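Local coordinates for protein monovalent Na+/H+ antiporter subunit A (Dietzia sp. DQ12-45-1b, PDB 7D3U) that forms part of the Mrp complex, a bacterial sodium/proton pump that exchanges Na+ for protons across the cell membrane, at the interface of chains B and A. Sequence-based numbering; all coordinates share one arbitrary frame. Chains: chain A, Monovalent Na+/H+ antiporter subunit A; chain B, Monovalent Na+/H+ antiporter subunit D.

The interface of chains B and A. Residues chain B 285, 288-289, 291-293, 302; chain A 550-551, 554-555, 557-558, 561-562.
Helix 543-558 of subunit A lies across the end of helix 272-292 of subunit D, and the two pack mainly through glycine backbone and short aliphatic groups. The backbones come near where B:Gly292 meets A:Gly554 and A:Ala555: the CA of B:Gly292 lies 3.9 Å from the CA of A:Gly554. Without side chains on either glycine, the helices can approach this closely. B:Val291 flanks the crossing with CG2, the methyl between its backbone N and carbonyl carbon, which rests 3.7 Å from the carbonyl O of A:Ala550.

A:Val557 is the main apolar side chain on the subunit A side. CG1, anti to the backbone N (chi1 153°), touches CG2 of B:Ile285 at 3.7 Å, while CG2 meets the terminal methyl CD1 of B:Leu288 at 4.0 Å. The valine crosses both partners at about a right angle. Nearby, the CZ tip of the B:Phe302 ring points at the hydroxyl OG1 of A:Thr561, tip to tip and loose at 4.2 Å; one ring face is backed by CA of B:Gly289, 3.8 Å above its centre.

A salt bridge, tip to tip, joins NH2 of A:Arg562 to the carboxylate OE2 of B:Glu293, 3.3 Å apart. The planes of the two groups are turned 53° apart, and the accompanying hydrogen bond to OE1 is weak. The arginine chain, bent at chi2 and chi3, folds back so that the carbonyl O of A:Ala555 lies in plane at the guanidinium edge.

Helix 543-558 runs transversely along the side of subunit D, in the stretch linking the antiporter-like N-terminal part of subunit A to its C-terminal helices beyond subunit D. This heteromeric contact likely helps tie the two subunits together, and the helix likely corresponds to the lateral helix of the related complex I subunit.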
ATOM      1  N   ILE B 285       9.532  12.776  -3.454  1.00 71.52           N
ATOM      2  CA  ILE B 285      10.364  11.583  -3.349  1.00 71.52           C
ATOM      3  C   ILE B 285       9.728  10.405  -4.076  1.00 71.52           C
ATOM      4  O   ILE B 285      10.428   9.596  -4.695  1.00 71.52           O
ATOM      5  CB  ILE B 285      10.638  11.259  -1.871  1.00 71.52           C
ATOM      6  CG1 ILE B 285      11.401  12.408  -1.209  1.00 71.52           C
ATOM      7  CG2 ILE B 285      11.416   9.968  -1.737  1.00 71.52           C
ATOM      8  CD1 ILE B 285      12.694  12.761  -1.899  1.00 71.52           C
ATOM      9  N   LEU B 288      10.337  10.879  -7.719  1.00 73.04           N
ATOM     10  CA  LEU B 288      11.752  10.664  -7.996  1.00 73.04           C
ATOM     11  C   LEU B 288      12.065   9.176  -8.067  1.00 73.04           C
ATOM     12  O   LEU B 288      12.628   8.693  -9.056  1.00 73.04           O
ATOM     13  CB  LEU B 288      12.608  11.354  -6.935  1.00 73.04           C
ATOM     14  CG  LEU B 288      12.787  12.858  -7.135  1.00 73.04           C
ATOM     15  CD1 LEU B 288      13.717  13.438  -6.087  1.00 73.04           C
ATOM     16  CD2 LEU B 288      13.305  13.147  -8.530  1.00 73.04           C
ATOM     17  N   GLY B 289      11.691   8.430  -7.030  1.00 72.64           N
ATOM     18  CA  GLY B 289      11.841   6.988  -7.076  1.00 72.64           C
ATOM     19  C   GLY B 289      11.180   6.363  -8.287  1.00 72.64           C
ATOM     20  O   GLY B 289      11.674   5.370  -8.825  1.00 72.64           O
ATOM     21  N   VAL B 291      10.702   7.838 -11.438  1.00 72.89           N
ATOM     22  CA  VAL B 291      11.525   8.078 -12.619  1.00 72.89           C
ATOM     23  C   VAL B 291      12.854   7.346 -12.533  1.00 72.89           C
ATOM     24  O   VAL B 291      13.506   7.128 -13.559  1.00 72.89           O
ATOM     25  CB  VAL B 291      11.754   9.588 -12.850  1.00 72.89           C
ATOM     26  CG1 VAL B 291      10.445  10.341 -12.772  1.00 72.89           C
ATOM     27  CG2 VAL B 291      12.760  10.141 -11.860  1.00 72.89           C
ATOM     28  N   GLY B 292      13.276   6.951 -11.330  1.00 76.30           N
ATOM     29  CA  GLY B 292      14.514   6.204 -11.202  1.00 76.30           C
ATOM     30  C   GLY B 292      14.405   4.729 -11.521  1.00 76.30           C
ATOM     31  O   GLY B 292      15.410   4.110 -11.882  1.00 76.30           O
ATOM     32  N   GLU B 293      13.210   4.153 -11.401  1.00 78.99           N
ATOM     33  CA  GLU B 293      13.038   2.717 -11.549  1.00 78.99           C
ATOM     34  C   GLU B 293      13.250   2.292 -13.001  1.00 78.99           C
ATOM     35  O   GLU B 293      13.450   3.110 -13.902  1.00 78.99           O
ATOM     36  CB  GLU B 293      11.654   2.296 -11.063  1.00 78.99           C
ATOM     37  CG  GLU B 293      11.496   2.302  -9.557  1.00 78.99           C
ATOM     38  CD  GLU B 293      12.360   1.263  -8.876  1.00 78.99           C
ATOM     39  OE1 GLU B 293      12.663   0.231  -9.511  1.00 78.99           O
ATOM     40  OE2 GLU B 293      12.735   1.479  -7.706  1.00 78.99           O
ATOM     41  N   PHE B 302       5.879   3.606  -6.945  1.00 69.90           N
ATOM     42  CA  PHE B 302       6.368   4.916  -6.537  1.00 69.90           C
ATOM     43  C   PHE B 302       5.439   6.026  -7.009  1.00 69.90           C
ATOM     44  O   PHE B 302       5.279   7.042  -6.320  1.00 69.90           O
ATOM     45  CB  PHE B 302       7.777   5.136  -7.074  1.00 69.90           C
ATOM     46  CG  PHE B 302       8.861   4.697  -6.138  1.00 69.90           C
ATOM     47  CD1 PHE B 302       9.055   5.342  -4.931  1.00 69.90           C
ATOM     48  CD2 PHE B 302       9.693   3.645  -6.470  1.00 69.90           C
ATOM     49  CE1 PHE B 302      10.052   4.941  -4.072  1.00 69.90           C
ATOM     50  CE2 PHE B 302      10.692   3.242  -5.615  1.00 69.90           C
ATOM     51  CZ  PHE B 302      10.872   3.891  -4.414  1.00 69.90           C
TER
ATOM     52  N   ALA A 550      17.810  13.691 -14.196  1.00 83.95           N
ATOM     53  CA  ALA A 550      16.603  13.357 -13.447  1.00 83.95           C
ATOM     54  C   ALA A 550      16.526  11.862 -13.170  1.00 83.95           C
ATOM     55  O   ALA A 550      16.181  11.448 -12.058  1.00 83.95           O
ATOM     56  CB  ALA A 550      15.365  13.824 -14.209  1.00 83.95           C
ATOM     57  N   ILE A 551      16.865  11.040 -14.162  1.00 82.88           N
ATOM     58  CA  ILE A 551      16.812   9.594 -13.973  1.00 82.88           C
ATOM     59  C   ILE A 551      17.862   9.145 -12.965  1.00 82.88           C
ATOM     60  O   ILE A 551      17.599   8.280 -12.122  1.00 82.88           O
ATOM     61  CB  ILE A 551      16.976   8.878 -15.325  1.00 82.88           C
ATOM     62  CG1 ILE A 551      15.747   9.120 -16.199  1.00 82.88           C
ATOM     63  CG2 ILE A 551      17.193   7.391 -15.123  1.00 82.88           C
ATOM     64  CD1 ILE A 551      15.803   8.416 -17.526  1.00 82.88           C
ATOM     65  N   GLY A 554      16.677  10.131  -9.516  1.00 80.73           N
ATOM     66  CA  GLY A 554      15.611   9.239  -9.098  1.00 80.73           C
ATOM     67  C   GLY A 554      16.122   7.869  -8.701  1.00 80.73           C
ATOM     68  O   GLY A 554      15.613   7.257  -7.760  1.00 80.73           O
ATOM     69  N   ALA A 555      17.129   7.366  -9.415  1.00 81.06           N
ATOM     70  CA  ALA A 555      17.727   6.091  -9.040  1.00 81.06           C
ATOM     71  C   ALA A 555      18.472   6.195  -7.717  1.00 81.06           C
ATOM     72  O   ALA A 555      18.486   5.235  -6.939  1.00 81.06           O
ATOM     73  CB  ALA A 555      18.667   5.603 -10.142  1.00 81.06           C
ATOM     74  N   VAL A 557      17.608   8.226  -5.303  1.00 80.58           N
ATOM     75  CA  VAL A 557      16.604   8.368  -4.254  1.00 80.58           C
ATOM     76  C   VAL A 557      15.922   7.034  -3.981  1.00 80.58           C
ATOM     77  O   VAL A 557      15.708   6.659  -2.823  1.00 80.58           O
ATOM     78  CB  VAL A 557      15.589   9.460  -4.633  1.00 80.58           C
ATOM     79  CG1 VAL A 557      14.247   9.198  -3.976  1.00 80.58           C
ATOM     80  CG2 VAL A 557      16.115  10.828  -4.238  1.00 80.58           C
ATOM     81  N   GLY A 558      15.580   6.292  -5.034  1.00 81.64           N
ATOM     82  CA  GLY A 558      15.007   4.971  -4.860  1.00 81.64           C
ATOM     83  C   GLY A 558      15.965   3.961  -4.270  1.00 81.64           C
ATOM     84  O   GLY A 558      15.519   2.944  -3.730  1.00 81.64           O
ATOM     85  N   THR A 561      15.643   2.845  -0.278  1.00 81.32           N
ATOM     86  CA  THR A 561      14.769   1.752   0.131  1.00 81.32           C
ATOM     87  C   THR A 561      14.802   0.612  -0.882  1.00 81.32           C
ATOM     88  O   THR A 561      13.776   0.004  -1.191  1.00 81.32           O
ATOM     89  CB  THR A 561      13.340   2.247   0.322  1.00 81.32           C
ATOM     90  OG1 THR A 561      12.742   2.494  -0.956  1.00 81.32           O
ATOM     91  CG2 THR A 561      13.330   3.530   1.129  1.00 81.32           C
ATOM     92  N   ARG A 562      15.987   0.315  -1.412  1.00 80.54           N
ATOM     93  CA  ARG A 562      16.104  -0.717  -2.437  1.00 80.54           C
ATOM     94  C   ARG A 562      15.928  -2.110  -1.844  1.00 80.54           C
ATOM     95  O   ARG A 562      15.155  -2.922  -2.365  1.00 80.54           O
ATOM     96  CB  ARG A 562      17.452  -0.598  -3.145  1.00 80.54           C
ATOM     97  CG  ARG A 562      17.618  -1.537  -4.321  1.00 80.54           C
ATOM     98  CD  ARG A 562      16.691  -1.158  -5.460  1.00 80.54           C
ATOM     99  NE  ARG A 562      17.025   0.147  -6.021  1.00 80.54           N
ATOM    100  CZ  ARG A 562      16.492   0.637  -7.135  1.00 80.54           C
ATOM    101  NH1 ARG A 562      16.852   1.834  -7.573  1.00 80.54           N
ATOM    102  NH2 ARG A 562      15.601  -0.072  -7.813  1.00 80.54           N
TER